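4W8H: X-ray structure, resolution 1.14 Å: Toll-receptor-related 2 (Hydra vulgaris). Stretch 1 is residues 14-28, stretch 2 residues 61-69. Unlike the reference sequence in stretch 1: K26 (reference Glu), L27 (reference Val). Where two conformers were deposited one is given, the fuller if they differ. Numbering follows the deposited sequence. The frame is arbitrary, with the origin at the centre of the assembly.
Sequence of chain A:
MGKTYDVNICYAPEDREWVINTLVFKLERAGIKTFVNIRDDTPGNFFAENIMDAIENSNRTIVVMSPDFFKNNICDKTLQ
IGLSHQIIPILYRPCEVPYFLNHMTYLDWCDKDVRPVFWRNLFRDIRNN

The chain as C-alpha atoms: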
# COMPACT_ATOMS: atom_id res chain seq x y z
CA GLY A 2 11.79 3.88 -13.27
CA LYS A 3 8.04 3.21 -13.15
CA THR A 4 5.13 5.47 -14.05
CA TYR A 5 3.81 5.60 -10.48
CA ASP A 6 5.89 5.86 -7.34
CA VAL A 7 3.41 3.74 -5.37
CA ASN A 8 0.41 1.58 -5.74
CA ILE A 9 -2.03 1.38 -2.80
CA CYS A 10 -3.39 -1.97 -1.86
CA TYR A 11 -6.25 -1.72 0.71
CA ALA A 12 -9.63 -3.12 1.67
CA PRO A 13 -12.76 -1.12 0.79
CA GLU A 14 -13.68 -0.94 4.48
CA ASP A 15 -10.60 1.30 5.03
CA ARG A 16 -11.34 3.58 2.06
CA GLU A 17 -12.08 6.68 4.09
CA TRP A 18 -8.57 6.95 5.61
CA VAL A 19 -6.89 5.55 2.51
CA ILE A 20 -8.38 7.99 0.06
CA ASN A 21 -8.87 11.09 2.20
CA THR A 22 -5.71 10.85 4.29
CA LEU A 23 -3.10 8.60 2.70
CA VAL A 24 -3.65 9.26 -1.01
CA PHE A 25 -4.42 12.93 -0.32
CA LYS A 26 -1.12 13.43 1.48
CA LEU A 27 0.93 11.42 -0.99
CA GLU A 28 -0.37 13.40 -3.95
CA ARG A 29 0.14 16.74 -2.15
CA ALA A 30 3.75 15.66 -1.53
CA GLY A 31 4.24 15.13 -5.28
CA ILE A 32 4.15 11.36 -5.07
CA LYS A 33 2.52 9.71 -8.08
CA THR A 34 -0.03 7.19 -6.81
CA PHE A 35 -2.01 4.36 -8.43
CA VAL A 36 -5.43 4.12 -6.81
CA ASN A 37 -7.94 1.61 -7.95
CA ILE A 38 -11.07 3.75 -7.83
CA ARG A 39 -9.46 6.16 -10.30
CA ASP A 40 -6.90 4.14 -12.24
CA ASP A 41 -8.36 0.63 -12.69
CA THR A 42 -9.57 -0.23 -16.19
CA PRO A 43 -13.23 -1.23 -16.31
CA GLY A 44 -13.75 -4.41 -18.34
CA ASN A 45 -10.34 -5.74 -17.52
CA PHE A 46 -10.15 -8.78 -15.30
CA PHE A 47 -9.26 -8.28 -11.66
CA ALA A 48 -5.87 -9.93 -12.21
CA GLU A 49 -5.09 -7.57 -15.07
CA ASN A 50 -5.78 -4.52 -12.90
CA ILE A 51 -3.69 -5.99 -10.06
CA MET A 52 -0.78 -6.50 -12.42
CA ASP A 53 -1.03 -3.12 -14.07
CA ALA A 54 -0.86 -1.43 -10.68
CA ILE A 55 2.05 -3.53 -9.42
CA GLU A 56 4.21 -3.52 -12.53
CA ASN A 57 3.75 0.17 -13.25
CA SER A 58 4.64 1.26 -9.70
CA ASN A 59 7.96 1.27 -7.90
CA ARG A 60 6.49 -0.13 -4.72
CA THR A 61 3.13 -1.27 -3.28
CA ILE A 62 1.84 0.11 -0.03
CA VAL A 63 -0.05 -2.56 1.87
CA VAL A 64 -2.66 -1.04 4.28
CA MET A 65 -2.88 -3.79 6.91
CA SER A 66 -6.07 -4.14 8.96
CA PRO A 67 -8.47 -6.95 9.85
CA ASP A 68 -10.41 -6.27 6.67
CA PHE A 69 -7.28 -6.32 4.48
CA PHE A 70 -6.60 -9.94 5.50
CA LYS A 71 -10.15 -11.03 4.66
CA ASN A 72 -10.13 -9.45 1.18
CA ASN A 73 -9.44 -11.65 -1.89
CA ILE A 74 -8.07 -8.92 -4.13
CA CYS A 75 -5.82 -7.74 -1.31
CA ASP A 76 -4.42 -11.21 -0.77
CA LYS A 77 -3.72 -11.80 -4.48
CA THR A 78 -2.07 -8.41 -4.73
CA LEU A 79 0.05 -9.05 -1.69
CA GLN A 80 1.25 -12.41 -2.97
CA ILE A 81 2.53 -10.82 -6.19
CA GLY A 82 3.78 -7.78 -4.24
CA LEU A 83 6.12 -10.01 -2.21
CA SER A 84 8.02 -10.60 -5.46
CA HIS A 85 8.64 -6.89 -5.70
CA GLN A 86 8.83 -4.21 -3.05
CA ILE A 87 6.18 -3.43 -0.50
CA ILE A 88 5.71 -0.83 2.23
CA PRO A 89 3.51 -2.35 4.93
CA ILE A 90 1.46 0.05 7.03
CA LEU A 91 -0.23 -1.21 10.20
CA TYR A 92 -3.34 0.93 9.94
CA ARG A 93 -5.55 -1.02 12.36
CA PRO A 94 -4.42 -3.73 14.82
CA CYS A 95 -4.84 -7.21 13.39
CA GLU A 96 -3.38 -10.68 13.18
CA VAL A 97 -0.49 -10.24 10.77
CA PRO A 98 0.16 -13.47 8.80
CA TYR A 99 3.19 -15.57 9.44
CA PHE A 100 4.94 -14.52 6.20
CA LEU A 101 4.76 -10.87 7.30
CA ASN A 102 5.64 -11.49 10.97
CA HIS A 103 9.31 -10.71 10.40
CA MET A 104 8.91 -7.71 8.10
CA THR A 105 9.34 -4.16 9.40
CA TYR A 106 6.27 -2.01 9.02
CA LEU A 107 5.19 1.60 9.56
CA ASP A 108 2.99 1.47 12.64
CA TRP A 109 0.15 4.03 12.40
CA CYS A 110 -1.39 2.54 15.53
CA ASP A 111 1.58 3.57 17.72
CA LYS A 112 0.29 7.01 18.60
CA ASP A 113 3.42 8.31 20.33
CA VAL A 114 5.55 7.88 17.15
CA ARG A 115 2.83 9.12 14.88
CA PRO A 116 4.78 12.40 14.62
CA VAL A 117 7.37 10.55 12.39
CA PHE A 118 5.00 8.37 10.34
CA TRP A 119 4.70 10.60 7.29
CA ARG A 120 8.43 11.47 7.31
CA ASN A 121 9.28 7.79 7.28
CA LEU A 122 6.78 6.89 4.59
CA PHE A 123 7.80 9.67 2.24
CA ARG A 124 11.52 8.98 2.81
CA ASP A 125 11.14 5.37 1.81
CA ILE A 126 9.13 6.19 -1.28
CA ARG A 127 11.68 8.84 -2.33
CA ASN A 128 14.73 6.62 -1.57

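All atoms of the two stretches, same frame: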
# COMPACT_ATOMS: atom_id res chain seq x y z
N GLU A 14 -13.22 -1.40 3.17
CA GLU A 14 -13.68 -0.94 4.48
C GLU A 14 -12.81 0.19 5.04
O GLU A 14 -13.24 0.96 5.88
CB GLU A 14 -13.69 -2.12 5.45
CG GLU A 14 -14.77 -3.16 5.22
CD GLU A 14 -14.44 -4.21 4.19
OE1 GLU A 14 -13.36 -4.18 3.58
OE2 GLU A 14 -15.29 -5.09 4.00
N ASP A 15 -11.55 0.28 4.58
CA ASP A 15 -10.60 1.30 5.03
C ASP A 15 -10.48 2.46 4.04
O ASP A 15 -9.57 3.26 4.14
CB ASP A 15 -9.23 0.63 5.21
CG ASP A 15 -9.25 -0.45 6.26
OD1 ASP A 15 -9.89 -0.27 7.32
OD2 ASP A 15 -8.63 -1.49 6.02
N ARG A 16 -11.41 2.57 3.10
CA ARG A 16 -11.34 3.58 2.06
C ARG A 16 -11.29 4.99 2.56
O ARG A 16 -10.64 5.83 1.93
CB ARG A 16 -12.50 3.42 1.08
CG ARG A 16 -12.34 4.16 -0.24
CD ARG A 16 -13.29 3.63 -1.29
NE ARG A 16 -14.66 3.93 -0.94
CZ ARG A 16 -15.72 3.58 -1.66
NH1 ARG A 16 -15.57 2.89 -2.79
NH2 ARG A 16 -16.92 3.90 -1.24
N GLU A 17 -12.04 5.29 3.62
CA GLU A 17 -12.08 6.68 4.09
C GLU A 17 -10.67 7.22 4.39
O GLU A 17 -10.26 8.27 3.86
CB GLU A 17 -13.01 6.85 5.30
CG GLU A 17 -13.26 8.30 5.72
CD GLU A 17 -14.20 8.44 6.97
OE1 GLU A 17 -14.52 7.41 7.59
OE2 GLU A 17 -14.63 9.56 7.31
N TRP A 18 -9.92 6.51 5.25
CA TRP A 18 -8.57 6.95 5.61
C TRP A 18 -7.66 6.82 4.41
O TRP A 18 -6.85 7.69 4.12
CB TRP A 18 -8.03 6.12 6.77
CG TRP A 18 -6.69 6.54 7.27
CD1 TRP A 18 -6.44 7.49 8.24
CD2 TRP A 18 -5.44 6.01 6.89
NE1 TRP A 18 -5.09 7.58 8.45
CE2 TRP A 18 -4.45 6.67 7.66
CE3 TRP A 18 -5.04 5.00 6.00
CZ2 TRP A 18 -3.08 6.37 7.54
CZ3 TRP A 18 -3.67 4.69 5.90
CH2 TRP A 18 -2.71 5.39 6.65
N VAL A 19 -7.79 5.75 3.64
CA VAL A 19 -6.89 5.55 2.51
C VAL A 19 -7.01 6.65 1.49
O VAL A 19 -6.00 7.19 1.05
CB VAL A 19 -7.05 4.15 1.90
CG1 VAL A 19 -6.26 4.10 0.54
CG2 VAL A 19 -6.56 3.10 2.87
N ILE A 20 -8.23 7.01 1.10
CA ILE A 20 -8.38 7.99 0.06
C ILE A 20 -8.20 9.41 0.61
O ILE A 20 -7.47 10.23 0.03
CB ILE A 20 -9.73 7.86 -0.63
CG1 ILE A 20 -9.84 6.49 -1.30
CG2 ILE A 20 -9.92 8.99 -1.64
CD1 ILE A 20 -8.90 6.28 -2.44
N ASN A 21 -8.86 9.71 1.73
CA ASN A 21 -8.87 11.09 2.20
C ASN A 21 -7.66 11.50 2.97
O ASN A 21 -7.39 12.71 3.06
CB ASN A 21 -10.13 11.34 3.06
CG ASN A 21 -11.39 11.10 2.29
OD1 ASN A 21 -12.22 10.29 2.67
ND2 ASN A 21 -11.52 11.78 1.16
N THR A 22 -6.93 10.54 3.54
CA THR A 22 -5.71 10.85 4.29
C THR A 22 -4.47 10.40 3.55
O THR A 22 -3.63 11.23 3.18
CB THR A 22 -5.78 10.30 5.73
OG1 THR A 22 -6.89 10.89 6.41
CG2 THR A 22 -4.48 10.60 6.50
N LEU A 23 -4.34 9.10 3.29
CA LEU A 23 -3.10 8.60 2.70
C LEU A 23 -2.88 9.09 1.28
O LEU A 23 -1.83 9.68 0.96
CB LEU A 23 -3.11 7.07 2.79
CG LEU A 23 -1.94 6.33 2.14
CD1 LEU A 23 -0.64 6.68 2.75
CD2 LEU A 23 -2.18 4.84 2.16
N VAL A 24 -3.84 8.83 0.38
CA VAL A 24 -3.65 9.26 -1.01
C VAL A 24 -3.56 10.78 -1.09
O VAL A 24 -2.72 11.33 -1.79
CB VAL A 24 -4.79 8.74 -1.91
CG1 VAL A 24 -4.77 9.38 -3.27
CG2 VAL A 24 -4.72 7.24 -2.04
N PHE A 25 -4.43 11.48 -0.37
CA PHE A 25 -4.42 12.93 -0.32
C PHE A 25 -3.04 13.46 0.02
O PHE A 25 -2.54 14.34 -0.68
CB PHE A 25 -5.45 13.37 0.72
CG PHE A 25 -5.63 14.87 0.84
CD1 PHE A 25 -6.22 15.57 -0.18
CD2 PHE A 25 -5.30 15.52 1.99
CE1 PHE A 25 -6.45 16.95 -0.05
CE2 PHE A 25 -5.52 16.90 2.13
CZ PHE A 25 -6.09 17.58 1.10
N LYS A 26 -2.43 12.94 1.07
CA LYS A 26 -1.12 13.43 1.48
C LYS A 26 -0.02 13.05 0.51
O LYS A 26 0.90 13.85 0.25
CB LYS A 26 -0.81 12.96 2.88
CG LYS A 26 -1.56 13.81 3.91
CD LYS A 26 -1.09 13.56 5.30
CE LYS A 26 0.38 13.91 5.54
NZ LYS A 26 0.82 15.25 5.12
N LEU A 27 -0.08 11.83 -0.03
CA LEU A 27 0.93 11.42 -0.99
C LEU A 27 0.92 12.33 -2.20
O LEU A 27 1.97 12.82 -2.63
CB LEU A 27 0.68 9.96 -1.41
CG LEU A 27 1.03 8.87 -0.40
CD1 LEU A 27 0.35 7.55 -0.81
CD2 LEU A 27 2.52 8.66 -0.26
N GLU A 28 -0.26 12.61 -2.74
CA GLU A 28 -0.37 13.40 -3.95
C GLU A 28 0.04 14.85 -3.68
O GLU A 28 0.70 15.49 -4.51
CB GLU A 28 -1.77 13.24 -4.56
CG GLU A 28 -1.98 11.82 -5.12
CD GLU A 28 -3.23 11.66 -5.93
OE1 GLU A 28 -4.24 12.33 -5.66
OE2 GLU A 28 -3.19 10.82 -6.85
N THR A 61 4.54 -1.14 -3.67
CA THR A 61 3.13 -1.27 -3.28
C THR A 61 3.01 -1.06 -1.78
O THR A 61 3.64 -1.77 -1.00
CB THR A 61 2.55 -2.65 -3.64
OG1 THR A 61 2.50 -2.79 -5.07
CG2 THR A 61 1.15 -2.82 -3.14
N ILE A 62 2.22 -0.07 -1.41
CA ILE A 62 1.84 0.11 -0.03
C ILE A 62 0.74 -0.86 0.29
O ILE A 62 -0.25 -0.94 -0.44
CB ILE A 62 1.35 1.58 0.20
CG1 ILE A 62 2.51 2.56 0.03
CG2 ILE A 62 0.71 1.72 1.55
CD1 ILE A 62 2.06 4.02 0.07
N VAL A 63 0.90 -1.59 1.38
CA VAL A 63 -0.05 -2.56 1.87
C VAL A 63 -0.70 -1.99 3.16
O VAL A 63 0.01 -1.81 4.13
CB VAL A 63 0.76 -3.86 2.15
CG1 VAL A 63 -0.06 -4.89 2.90
CG2 VAL A 63 1.35 -4.44 0.83
N VAL A 64 -1.99 -1.71 3.14
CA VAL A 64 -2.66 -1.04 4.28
C VAL A 64 -3.27 -2.18 5.12
O VAL A 64 -4.40 -2.63 4.89
CB VAL A 64 -3.70 -0.04 3.80
CG1 VAL A 64 -4.37 0.61 5.03
CG2 VAL A 64 -3.06 1.01 2.90
N MET A 65 -2.50 -2.63 6.12
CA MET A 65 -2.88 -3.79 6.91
C MET A 65 -3.96 -3.39 7.93
O MET A 65 -3.89 -2.35 8.62
CB MET A 65 -1.66 -4.35 7.63
CG MET A 65 -0.56 -4.77 6.66
SD MET A 65 0.78 -5.70 7.44
CE MET A 65 1.46 -4.41 8.48
N SER A 66 -4.93 -4.26 8.05
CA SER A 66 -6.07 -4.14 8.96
C SER A 66 -6.78 -5.50 8.98
O SER A 66 -6.51 -6.35 8.12
CB SER A 66 -7.06 -3.11 8.44
OG SER A 66 -7.81 -3.63 7.35
N PRO A 67 -7.74 -5.68 9.88
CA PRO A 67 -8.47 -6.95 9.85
C PRO A 67 -9.17 -7.19 8.54
O PRO A 67 -9.26 -8.33 8.06
CB PRO A 67 -9.47 -6.82 11.01
CG PRO A 67 -8.83 -5.81 11.96
CD PRO A 67 -8.09 -4.86 11.06
N ASP A 68 -9.68 -6.11 7.93
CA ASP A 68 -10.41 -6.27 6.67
C ASP A 68 -9.49 -6.54 5.47
O ASP A 68 -9.86 -7.25 4.53
CB ASP A 68 -11.28 -5.07 6.43
CG ASP A 68 -12.40 -4.98 7.46
OD1 ASP A 68 -13.19 -5.96 7.55
OD2 ASP A 68 -12.47 -3.97 8.18
N PHE A 69 -8.27 -6.01 5.51
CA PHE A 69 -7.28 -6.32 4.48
C PHE A 69 -7.10 -7.83 4.34
O PHE A 69 -7.06 -8.36 3.24
CB PHE A 69 -5.94 -5.70 4.83
CG PHE A 69 -4.91 -5.91 3.78
CD1 PHE A 69 -4.11 -7.04 3.79
CD2 PHE A 69 -4.72 -4.99 2.79
CE1 PHE A 69 -3.17 -7.26 2.80
CE2 PHE A 69 -3.78 -5.21 1.77
CZ PHE A 69 -3.02 -6.36 1.78
O HOH W 1 -6.90 -1.91 3.96

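Three carboxylates, those of E14, D15 and D68, crowd one end of this contact, yet the one direct hydrogen bond between the stretches is accepted by one of them, D15. E14 OE2 lies 4.2 Å from D68 OD1, and D15 OD1 lies 4.6 Å from D68 OD2, so like charges face each other without a cation from either stretch between them. D15 OD1 and D68 OD2 are both hydrogen-bonded elsewhere in the structure, so neither is left without a partner. E14 CB also touches the aspartate, 3.5 Å from D68 OD2, a simple van der Waals contact.

D15 uses its other oxygen across the gap. S66 OG donates to D15 OD2 at 2.6 Å, a short bond consistent with a hydroxyl meeting a charged acceptor in a buried setting. The same OG accepts from the backbone of its own stretch: F69 N to S66 OG is 3.0 Å, with an N-H...O angle of 159°. The serine thus relays between the turn after the strand and the aspartate. Water 1 adds a second link, donating to D15 OD2 at 2.7 Å and to V64 O at 2.8 Å, which ties the carboxylate to the strand's backbone as well. D15 occupies the N-cap position of the helix, but its side chain makes no capping bond; it is turned to these partners instead.

Beyond this polar end, the helix of residues 16-28 lies over the strand of residues 61-65. Their axes approach to 11.0 Å, and their N-to-C directions differ by 136°, an oblique, roughly antiparallel arrangement. The spacing leaves room for side chains to fill, and V19 and V64 mark the register with CA atoms 8.0 Å apart. A wider pi-type turn at 19-24 interrupts the regular helical pattern: W18 O accepts from both T22 N (2.9 Å) and L23 N (3.0 Å), and V19 O accepts from V24 N at 2.8 Å.

From the strand, I62 and V64 point toward the helix, while the intervening V63 is out of its reach, as strand alternation predicts. V64 CG1 meets V19 CG2 at 4.0 Å and W18 CZ3 at 4.2 Å, the latter approach being oblique to the indole. V64 CG2 lies 4.0 Å from L23 CD2, which also reaches I62 CG2 at 4.3 Å and so bridges the two strand residues. L27 CD1 and I62 CD1 extend the apolar row at 4.0 Å. These are van der Waals separations between largely buried groups. Altogether the stretches bury 381 Å², summed over both sides.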